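Local coordinates for protein acyl-coenzyme A oxidase 1 (Yarrowia lipolytica, PDB 5Y9D) that catalyses the FAD-dependent oxidation of saturated acyl-CoA to trans-2-enoyl-CoA, passing electrons to oxygen to give hydrogen peroxide in peroxisomal fatty acid beta-oxidation, at residues 288-291 / 292-296; 569-572 / 573-577; 671-674 / 675-679. All blocks are in the same frame, centred on the assembly; numbering follows the deposited sequence.

Overall arrangement
All three contacts are local, each within nine consecutive residues, and none touches another. Interaction 1 is a partly buried reversal in the loop between strand 275-278 and helix 306-334. Interaction 2 is buried within helix 558-581, about 17 Å from the chain centre, and interaction 3 lies at the surface where helix 665-676 ends, near the second subunit. Interactions 1 and 3 sit on opposite sides of the chain's centre, their own centres 65 Å apart. Chemistry follows place: a serine hydroxyl knits the turn of 288-296, regular backbone bonds run through 569-577, and an asparagine side chain joins the last backbone bonds of 671-679.

Interaction 1 of 3, residues 288-291 / 292-296; sequences KVSD and TGVVT
A type I beta turn from Ser290 to Gly293 reverses the chain here, and the hydroxyl of Ser290 reaches across it to Thr292 and Val294. The turn's own backbone bond, Gly293 N to Ser290 O, is weak at 3.1 Å. Two straighter bonds reinforce it. Ser290 N gives its hydrogen to Val294 O at 3.0 Å, with an N-H...O angle of 162°. Val294 N returns one to Ser290 OG at 3.1 Å. The serine torsion explains the second: chi1 of 69° sets OG between the backbone N and the carbonyl carbon, facing the returning arm. The same oxygen lies 3.0 Å from Thr292 OG1 in a hydroxyl-hydroxyl hydrogen bond whose direction is not settled.

Ser290 O thus accepts the weak bond from Gly293 N while Ser290 N donates to Val294 O, and Gly293 has a positive phi of 107°. Together these features match the type I turn with a G1 bulge familiar from beta-hairpins.

Beyond the turn the two arms stay close. Val289 CA approaches Val294 O at 3.4 Å in a CA-H...O contact, and Val295, the centre of an inverse gamma turn, brings its CA to 3.1 Å from Lys288 O. Farther out still, CB of Lys288 packs alongside CB of Thr296 at 3.5 Å. The lysine chain then leads away from the loop, and its NZ hydrogen-bonds Asn395 OD1. On the same arm, Val289 O accepts a bond from Arg279 NE.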
ATOM      1  N   LYS A 288      32.494  29.399   1.622  1.00 38.90           N
ATOM      2  CA  LYS A 288      33.096  30.278   0.622  1.00 38.41           C
ATOM      3  C   LYS A 288      34.357  29.686   0.055  1.00 37.71           C
ATOM      4  O   LYS A 288      35.008  28.856   0.670  1.00 45.22           O
ATOM      5  CB  LYS A 288      33.418  31.640   1.235  1.00 41.16           C
ATOM      6  CG  LYS A 288      32.186  32.467   1.573  1.00 45.57           C
ATOM      7  CD  LYS A 288      32.203  32.954   3.024  1.00 52.45           C
ATOM      8  CE  LYS A 288      30.848  33.468   3.524  1.00 57.28           C
ATOM      9  NZ  LYS A 288      30.326  34.628   2.733  1.00 59.38           N
ATOM     10  N   VAL A 289      34.697  30.122  -1.138  1.00 36.14           N
ATOM     11  CA  VAL A 289      35.931  29.760  -1.770  1.00 37.49           C
ATOM     12  C   VAL A 289      36.390  30.998  -2.491  1.00 38.74           C
ATOM     13  O   VAL A 289      35.612  31.585  -3.246  1.00 39.59           O
ATOM     14  CB  VAL A 289      35.748  28.646  -2.809  1.00 36.51           C
ATOM     15  CG1 VAL A 289      37.069  28.366  -3.514  1.00 34.93           C
ATOM     16  CG2 VAL A 289      35.230  27.388  -2.139  1.00 38.84           C
ATOM     17  N   SER A 290      37.640  31.385  -2.246  1.00 38.39           N
ATOM     18  CA  SER A 290      38.228  32.573  -2.858  1.00 39.77           C
ATOM     19  C   SER A 290      38.783  32.235  -4.231  1.00 39.51           C
ATOM     20  O   SER A 290      38.949  31.044  -4.578  1.00 38.53           O
ATOM     21  CB  SER A 290      39.367  33.096  -1.973  1.00 41.16           C
ATOM     22  OG  SER A 290      40.477  32.195  -1.992  1.00 41.54           O
ATOM     23  N   ASP A 291      39.107  33.276  -4.997  1.00 38.97           N
ATOM     24  CA  ASP A 291      39.765  33.103  -6.301  1.00 41.21           C
ATOM     25  C   ASP A 291      41.226  32.593  -6.205  1.00 45.44           C
ATOM     26  O   ASP A 291      41.888  32.406  -7.230  1.00 39.39           O
ATOM     27  CB  ASP A 291      39.696  34.393  -7.121  1.00 45.94           C
ATOM     28  CG  ASP A 291      40.352  35.595  -6.420  1.00 51.92           C
ATOM     29  OD1 ASP A 291      41.010  35.409  -5.365  1.00 57.21           O
ATOM     30  OD2 ASP A 291      40.216  36.735  -6.939  1.00 57.34           O
ATOM     31  N   THR A 292      41.724  32.386  -4.979  1.00 51.01           N
ATOM     32  CA  THR A 292      43.042  31.773  -4.762  1.00 55.62           C
ATOM     33  C   THR A 292      42.911  30.325  -4.288  1.00 54.50           C
ATOM     34  O   THR A 292      43.886  29.571  -4.317  1.00 50.73           O
ATOM     35  CB  THR A 292      43.924  32.560  -3.750  1.00 58.74           C
ATOM     36  OG1 THR A 292      43.487  32.314  -2.399  1.00 58.99           O
ATOM     37  CG2 THR A 292      43.902  34.065  -4.046  1.00 59.89           C
ATOM     38  N   GLY A 293      41.713  29.956  -3.834  1.00 51.39           N
ATOM     39  CA  GLY A 293      41.394  28.570  -3.534  1.00 49.84           C
ATOM     40  C   GLY A 293      41.289  28.233  -2.069  1.00 48.77           C
ATOM     41  O   GLY A 293      41.280  27.059  -1.705  1.00 49.42           O
ATOM     42  N   VAL A 294      41.207  29.247  -1.221  1.00 53.15           N
ATOM     43  CA  VAL A 294      41.086  29.020   0.220  1.00 56.60           C
ATOM     44  C   VAL A 294      39.598  28.925   0.515  1.00 53.01           C
ATOM     45  O   VAL A 294      38.812  29.740   0.016  1.00 48.61           O
ATOM     46  CB  VAL A 294      41.805  30.124   1.068  1.00 59.67           C
ATOM     47  CG1 VAL A 294      43.234  30.339   0.558  1.00 59.92           C
ATOM     48  CG2 VAL A 294      41.031  31.440   1.087  1.00 59.28           C
ATOM     49  N   VAL A 295      39.194  27.915   1.278  1.00 54.39           N
ATOM     50  CA  VAL A 295      37.761  27.707   1.479  1.00 59.81           C
ATOM     51  C   VAL A 295      37.405  28.620   2.637  1.00 63.80           C
ATOM     52  O   VAL A 295      37.383  28.232   3.810  1.00 56.19           O
ATOM     53  CB  VAL A 295      37.324  26.219   1.587  1.00 57.52           C
ATOM     54  CG1 VAL A 295      38.305  25.328   0.844  1.00 54.32           C
ATOM     55  CG2 VAL A 295      37.103  25.754   3.012  1.00 59.27           C
ATOM     56  N   THR A 296      37.165  29.874   2.242  1.00 79.10           N
ATOM     57  CA  THR A 296      37.257  31.033   3.124  1.00 81.61           C
ATOM     58  C   THR A 296      36.649  30.677   4.460  1.00 81.90           C
ATOM     59  O   THR A 296      37.220  31.004   5.500  1.00 89.41           O
ATOM     60  CB  THR A 296      36.591  32.289   2.511  1.00 86.01           C
ATOM     61  OG1 THR A 296      36.848  32.331   1.101  1.00 80.71           O
ATOM     62  CG2 THR A 296      37.115  33.583   3.172  1.00 88.75           C
TER

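Interaction 2 of 3, residues 569-572 / 573-577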
ATOM      1  N   THR A 569       6.532  11.106  18.652  1.00 27.81           N
ATOM      2  CA  THR A 569       5.710  11.656  17.602  1.00 27.33           C
ATOM      3  C   THR A 569       4.242  11.431  17.908  1.00 26.41           C
ATOM      4  O   THR A 569       3.453  12.401  17.859  1.00 23.16           O
ATOM      5  CB  THR A 569       6.021  11.055  16.215  1.00 27.21           C
ATOM      6  OG1 THR A 569       7.378  11.333  15.856  1.00 26.79           O
ATOM      7  CG2 THR A 569       5.137  11.683  15.181  1.00 28.01           C
ATOM      8  N   ARG A 570       3.857  10.186  18.230  1.00 24.82           N
ATOM      9  CA  ARG A 570       2.439   9.953  18.483  1.00 26.33           C
ATOM     10  C   ARG A 570       1.943  10.766  19.682  1.00 26.77           C
ATOM     11  O   ARG A 570       0.834  11.313  19.635  1.00 24.77           O
ATOM     12  CB  ARG A 570       2.090   8.484  18.648  1.00 30.00           C
ATOM     13  CG  ARG A 570       0.594   8.258  18.873  1.00 31.77           C
ATOM     14  CD  ARG A 570      -0.246   8.739  17.667  1.00 33.94           C
ATOM     15  NE  ARG A 570      -1.013   7.597  17.159  1.00 37.25           N
ATOM     16  CZ  ARG A 570      -0.743   6.907  16.060  1.00 36.46           C
ATOM     17  NH1 ARG A 570       0.229   7.253  15.238  1.00 34.04           N
ATOM     18  NH2 ARG A 570      -1.494   5.861  15.770  1.00 43.34           N
ATOM     19  N   GLN A 571       2.786  10.865  20.720  1.00 26.70           N
ATOM     20  CA  GLN A 571       2.526  11.698  21.907  1.00 28.07           C
ATOM     21  C   GLN A 571       2.443  13.192  21.550  1.00 28.02           C
ATOM     22  O   GLN A 571       1.631  13.933  22.091  1.00 28.95           O
ATOM     23  CB  GLN A 571       3.604  11.420  22.990  1.00 29.79           C
ATOM     24  CG  GLN A 571       3.571  12.308  24.229  1.00 28.88           C
ATOM     25  CD  GLN A 571       4.194  13.671  23.992  1.00 28.59           C
ATOM     26  OE1 GLN A 571       5.131  13.822  23.195  1.00 31.34           O
ATOM     27  NE2 GLN A 571       3.646  14.679  24.630  1.00 28.20           N
ATOM     28  N   HIS A 572       3.281  13.641  20.639  1.00 29.38           N
ATOM     29  CA  HIS A 572       3.211  15.015  20.192  1.00 30.27           C
ATOM     30  C   HIS A 572       1.879  15.366  19.518  1.00 31.91           C
ATOM     31  O   HIS A 572       1.320  16.470  19.724  1.00 34.14           O
ATOM     32  CB  HIS A 572       4.335  15.297  19.219  1.00 31.75           C
ATOM     33  CG  HIS A 572       4.587  16.751  19.000  1.00 35.30           C
ATOM     34  ND1 HIS A 572       4.948  17.600  20.019  1.00 37.18           N
ATOM     35  CD2 HIS A 572       4.570  17.499  17.875  1.00 39.21           C
ATOM     36  CE1 HIS A 572       5.125  18.816  19.537  1.00 39.71           C
ATOM     37  NE2 HIS A 572       4.909  18.780  18.237  1.00 41.03           N
ATOM     38  N   LEU A 573       1.365  14.447  18.710  1.00 30.78           N
ATOM     39  CA  LEU A 573       0.167  14.756  17.930  1.00 31.07           C
ATOM     40  C   LEU A 573      -1.042  14.754  18.816  1.00 31.24           C
ATOM     41  O   LEU A 573      -1.871  15.676  18.751  1.00 32.59           O
ATOM     42  CB  LEU A 573      -0.038  13.786  16.786  1.00 31.21           C
ATOM     43  CG  LEU A 573       0.744  14.079  15.517  1.00 33.63           C
ATOM     44  CD1 LEU A 573       0.439  12.956  14.520  1.00 35.70           C
ATOM     45  CD2 LEU A 573       0.396  15.438  14.903  1.00 34.30           C
ATOM     46  N   ILE A 574      -1.139  13.715  19.640  1.00 30.55           N
ATOM     47  CA  ILE A 574      -2.211  13.611  20.631  1.00 31.65           C
ATOM     48  C   ILE A 574      -2.211  14.888  21.474  1.00 32.24           C
ATOM     49  O   ILE A 574      -3.236  15.544  21.609  1.00 33.17           O
ATOM     50  CB  ILE A 574      -2.053  12.330  21.503  1.00 31.69           C
ATOM     51  CG1 ILE A 574      -2.408  11.094  20.669  1.00 28.74           C
ATOM     52  CG2 ILE A 574      -2.868  12.425  22.809  1.00 29.55           C
ATOM     53  CD1 ILE A 574      -2.015   9.789  21.330  1.00 29.68           C
ATOM     54  N   SER A 575      -1.040  15.280  21.968  1.00 34.18           N
ATOM     55  CA  SER A 575      -0.941  16.510  22.773  1.00 36.26           C
ATOM     56  C   SER A 575      -1.320  17.745  22.004  1.00 35.58           C
ATOM     57  O   SER A 575      -1.962  18.624  22.566  1.00 37.58           O
ATOM     58  CB  SER A 575       0.465  16.720  23.327  1.00 37.25           C
ATOM     59  OG  SER A 575       0.627  16.023  24.529  1.00 38.98           O
ATOM     60  N   SER A 576      -0.898  17.838  20.742  1.00 34.20           N
ATOM     61  CA  SER A 576      -1.215  19.015  19.944  1.00 34.53           C
ATOM     62  C   SER A 576      -2.707  19.131  19.641  1.00 30.64           C
ATOM     63  O   SER A 576      -3.236  20.227  19.578  1.00 30.44           O
ATOM     64  CB  SER A 576      -0.419  19.030  18.642  1.00 39.36           C
ATOM     65  OG  SER A 576       0.965  18.906  18.912  1.00 46.99           O
ATOM     66  N   PHE A 577      -3.377  18.004  19.463  1.00 28.85           N
ATOM     67  CA  PHE A 577      -4.811  17.999  19.212  1.00 27.90           C
ATOM     68  C   PHE A 577      -5.561  18.536  20.411  1.00 29.71           C
ATOM     69  O   PHE A 577      -6.431  19.388  20.259  1.00 29.47           O
ATOM     70  CB  PHE A 577      -5.297  16.584  18.896  1.00 27.68           C
ATOM     71  CG  PHE A 577      -6.606  16.521  18.158  1.00 28.51           C
ATOM     72  CD1 PHE A 577      -7.363  17.666  17.879  1.00 29.06           C
ATOM     73  CD2 PHE A 577      -7.106  15.297  17.772  1.00 28.83           C
ATOM     74  CE1 PHE A 577      -8.559  17.574  17.209  1.00 28.33           C
ATOM     75  CE2 PHE A 577      -8.313  15.204  17.111  1.00 29.74           C
ATOM     76  CZ  PHE A 577      -9.034  16.347  16.817  1.00 28.59           C
TER
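Ser576 sits one helical turn beyond His572, its OG over the centre of one face of the imidazole, 3.9 Å above the ring plane. Both residues belong to helix 558-581, in the alpha-helical C-terminal part of the acyl-CoA oxidase. Putting CG of His572 anti to its backbone N (chi1 -164°) sets the ring beside its own carbonyl carbon, standing out from the helix with one face turned to Ser576 OG. On that same side of the ring, His572 O accepts the Ser576 N hydrogen at 2.8 Å. Ser576 OG lies 2.6 Å from the same oxygen, but its single proton may instead serve Glu377 OE1 on helix 355-391, so that bond is not settled.

The i to i+4 backbone ladder continues with Ser575 N to Gln571 O at 3.0 Å and Leu573 N to Thr569 O, also 3.0 Å. On another side of the helix the aliphatic part of Arg570 meets Ile574, both side chains also touching helix 589-606. From there the bent Arg570 chain carries its guanidinium group to a salt bridge with Glu606, while NE bonds Ser603 OG. Where the two chains meet, Arg570 CG lies 3.9 Å from Ile574 CD1.

Interaction 3 of 3, residues 671-674 / 675-679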
ATOM      1  N   ALA A 671     -22.400   6.918 -14.309  1.00 22.99           N
ATOM      2  CA  ALA A 671     -22.312   7.961 -15.307  1.00 22.62           C
ATOM      3  C   ALA A 671     -20.860   8.205 -15.643  1.00 24.70           C
ATOM      4  O   ALA A 671     -20.505   8.158 -16.805  1.00 25.10           O
ATOM      5  CB  ALA A 671     -23.039   9.218 -14.868  1.00 20.88           C
ATOM      6  N   LYS A 672     -20.005   8.363 -14.627  1.00 27.31           N
ATOM      7  CA  LYS A 672     -18.552   8.512 -14.834  1.00 28.67           C
ATOM      8  C   LYS A 672     -17.996   7.396 -15.725  1.00 27.21           C
ATOM      9  O   LYS A 672     -17.309   7.682 -16.711  1.00 29.67           O
ATOM     10  CB  LYS A 672     -17.782   8.497 -13.490  1.00 32.90           C
ATOM     11  CG  LYS A 672     -16.711   9.575 -13.282  1.00 36.04           C
ATOM     12  CD  LYS A 672     -16.005  10.022 -14.563  1.00 36.86           C
ATOM     13  CE  LYS A 672     -14.867  10.998 -14.283  1.00 36.62           C
ATOM     14  NZ  LYS A 672     -15.394  12.217 -13.625  1.00 36.38           N
ATOM     15  N   VAL A 673     -18.307   6.138 -15.400  1.00 24.07           N
ATOM     16  CA  VAL A 673     -17.826   4.990 -16.186  1.00 22.93           C
ATOM     17  C   VAL A 673     -18.256   5.030 -17.665  1.00 22.92           C
ATOM     18  O   VAL A 673     -17.454   4.783 -18.574  1.00 19.59           O
ATOM     19  CB  VAL A 673     -18.257   3.681 -15.527  1.00 24.43           C
ATOM     20  CG1 VAL A 673     -17.965   2.487 -16.414  1.00 25.43           C
ATOM     21  CG2 VAL A 673     -17.521   3.497 -14.201  1.00 26.53           C
ATOM     22  N   ASN A 674     -19.518   5.377 -17.903  1.00 24.14           N
ATOM     23  CA  ASN A 674     -20.053   5.441 -19.252  1.00 24.30           C
ATOM     24  C   ASN A 674     -19.532   6.651 -20.028  1.00 26.41           C
ATOM     25  O   ASN A 674     -19.238   6.531 -21.201  1.00 26.11           O
ATOM     26  CB  ASN A 674     -21.581   5.452 -19.214  1.00 23.37           C
ATOM     27  CG  ASN A 674     -22.159   4.053 -19.060  1.00 23.77           C
ATOM     28  OD1 ASN A 674     -22.360   3.554 -17.946  1.00 24.91           O
ATOM     29  ND2 ASN A 674     -22.371   3.396 -20.176  1.00 23.71           N
ATOM     30  N   GLN A 675     -19.448   7.809 -19.372  1.00 27.59           N
ATOM     31  CA  GLN A 675     -18.884   9.001 -19.970  1.00 30.86           C
ATOM     32  C   GLN A 675     -17.395   8.769 -20.391  1.00 29.57           C
ATOM     33  O   GLN A 675     -16.975   9.084 -21.506  1.00 25.02           O
ATOM     34  CB  GLN A 675     -19.105  10.186 -19.024  1.00 36.02           C
ATOM     35  CG  GLN A 675     -17.931  11.100 -18.741  1.00 46.54           C
ATOM     36  CD  GLN A 675     -17.801  12.225 -19.758  1.00 54.53           C
ATOM     37  OE1 GLN A 675     -17.995  12.012 -20.962  1.00 65.94           O
ATOM     38  NE2 GLN A 675     -17.464  13.428 -19.284  1.00 54.90           N
ATOM     39  N   GLN A 676     -16.609   8.154 -19.533  1.00 28.81           N
ATOM     40  CA  GLN A 676     -15.223   7.887 -19.903  1.00 28.76           C
ATOM     41  C   GLN A 676     -15.059   6.725 -20.879  1.00 29.65           C
ATOM     42  O   GLN A 676     -14.038   6.620 -21.557  1.00 29.21           O
ATOM     43  CB  GLN A 676     -14.409   7.650 -18.640  1.00 28.87           C
ATOM     44  CG  GLN A 676     -14.327   8.891 -17.764  1.00 30.31           C
ATOM     45  CD  GLN A 676     -13.841  10.105 -18.522  1.00 30.40           C
ATOM     46  OE1 GLN A 676     -12.769  10.089 -19.065  1.00 33.26           O
ATOM     47  NE2 GLN A 676     -14.640  11.157 -18.568  1.00 34.25           N
ATOM     48  N   ASN A 677     -16.049   5.839 -20.939  1.00 31.16           N
ATOM     49  CA  ASN A 677     -15.983   4.680 -21.802  1.00 31.69           C
ATOM     50  C   ASN A 677     -17.307   4.505 -22.532  1.00 35.83           C
ATOM     51  O   ASN A 677     -18.044   3.561 -22.266  1.00 35.04           O
ATOM     52  CB  ASN A 677     -15.693   3.436 -20.974  1.00 32.45           C
ATOM     53  CG  ASN A 677     -14.416   3.553 -20.162  1.00 33.36           C
ATOM     54  OD1 ASN A 677     -13.325   3.283 -20.654  1.00 33.03           O
ATOM     55  ND2 ASN A 677     -14.552   3.959 -18.905  1.00 33.19           N
ATOM     56  N   PRO A 678     -17.622   5.410 -23.476  1.00 40.51           N
ATOM     57  CA  PRO A 678     -18.873   5.170 -24.241  1.00 41.45           C
ATOM     58  C   PRO A 678     -18.910   3.723 -24.748  1.00 43.40           C
ATOM     59  O   PRO A 678     -17.883   3.210 -25.217  1.00 45.55           O
ATOM     60  CB  PRO A 678     -18.793   6.169 -25.414  1.00 40.93           C
ATOM     61  CG  PRO A 678     -17.648   7.101 -25.096  1.00 41.22           C
ATOM     62  CD  PRO A 678     -16.764   6.448 -24.074  1.00 39.41           C
ATOM     63  N   ALA A 679     -20.063   3.066 -24.642  1.00 43.41           N
ATOM     64  CA  ALA A 679     -20.148   1.628 -24.935  1.00 46.39           C
ATOM     65  C   ALA A 679     -20.852   1.302 -26.264  1.00 48.13           C
ATOM     66  O   ALA A 679     -21.403   0.201 -26.433  1.00 44.35           O
ATOM     67  CB  ALA A 679     -20.838   0.900 -23.779  1.00 45.58           C
TER
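Val673 O is gripped twice by Asn677, once through the backbone and once through the side chain. The amide ND2 donates the sounder bond, 3.0 Å at an N-H...O angle of 157°, arriving in the carbonyl plane on a lone pair. Val673 O in turn lies only 7° out of the amide plane of Asn677, so each group meets the other close to edge-on in its own plane. The backbone bond from Asn677 N is weak, 2.9 Å long but bent. With CG of Asn677 beside its own backbone N (chi1 -57°), both nitrogens face the same oxygen. ND2 has a second partner, Tyr447 OH, which would help fix the rotation of the amide.

This double grip marks the C-terminal end of helix 665-676. Regular i to i+4 bonds run up to it: Gln675 N to Ala671 O at 2.8 Å is nearly straight, and Gln676 N to Lys672 O follows at 2.9 Å. Asn677 then leaves helical backbone angles. Its N also points weakly to Asn674 O, 3.3 Å away, so the last hydrogen is shared between two carbonyls. Pro678 follows, and its N stands 3.0 Å from Asn674 O without a hydrogen to give, which ends the pattern.

Along the flank, Lys672 and Gln676 run side by side in the same direction, Lys672 CD 3.8 Å from Gln676 CG. Farther out, Val673, Asn674 and Asn677 pack against Ile256, Trp269 and Gly257 of the second subunit respectively, placing the helix end at the dimer contact. The Val673 side chain is about 13 Å from a bound FAD.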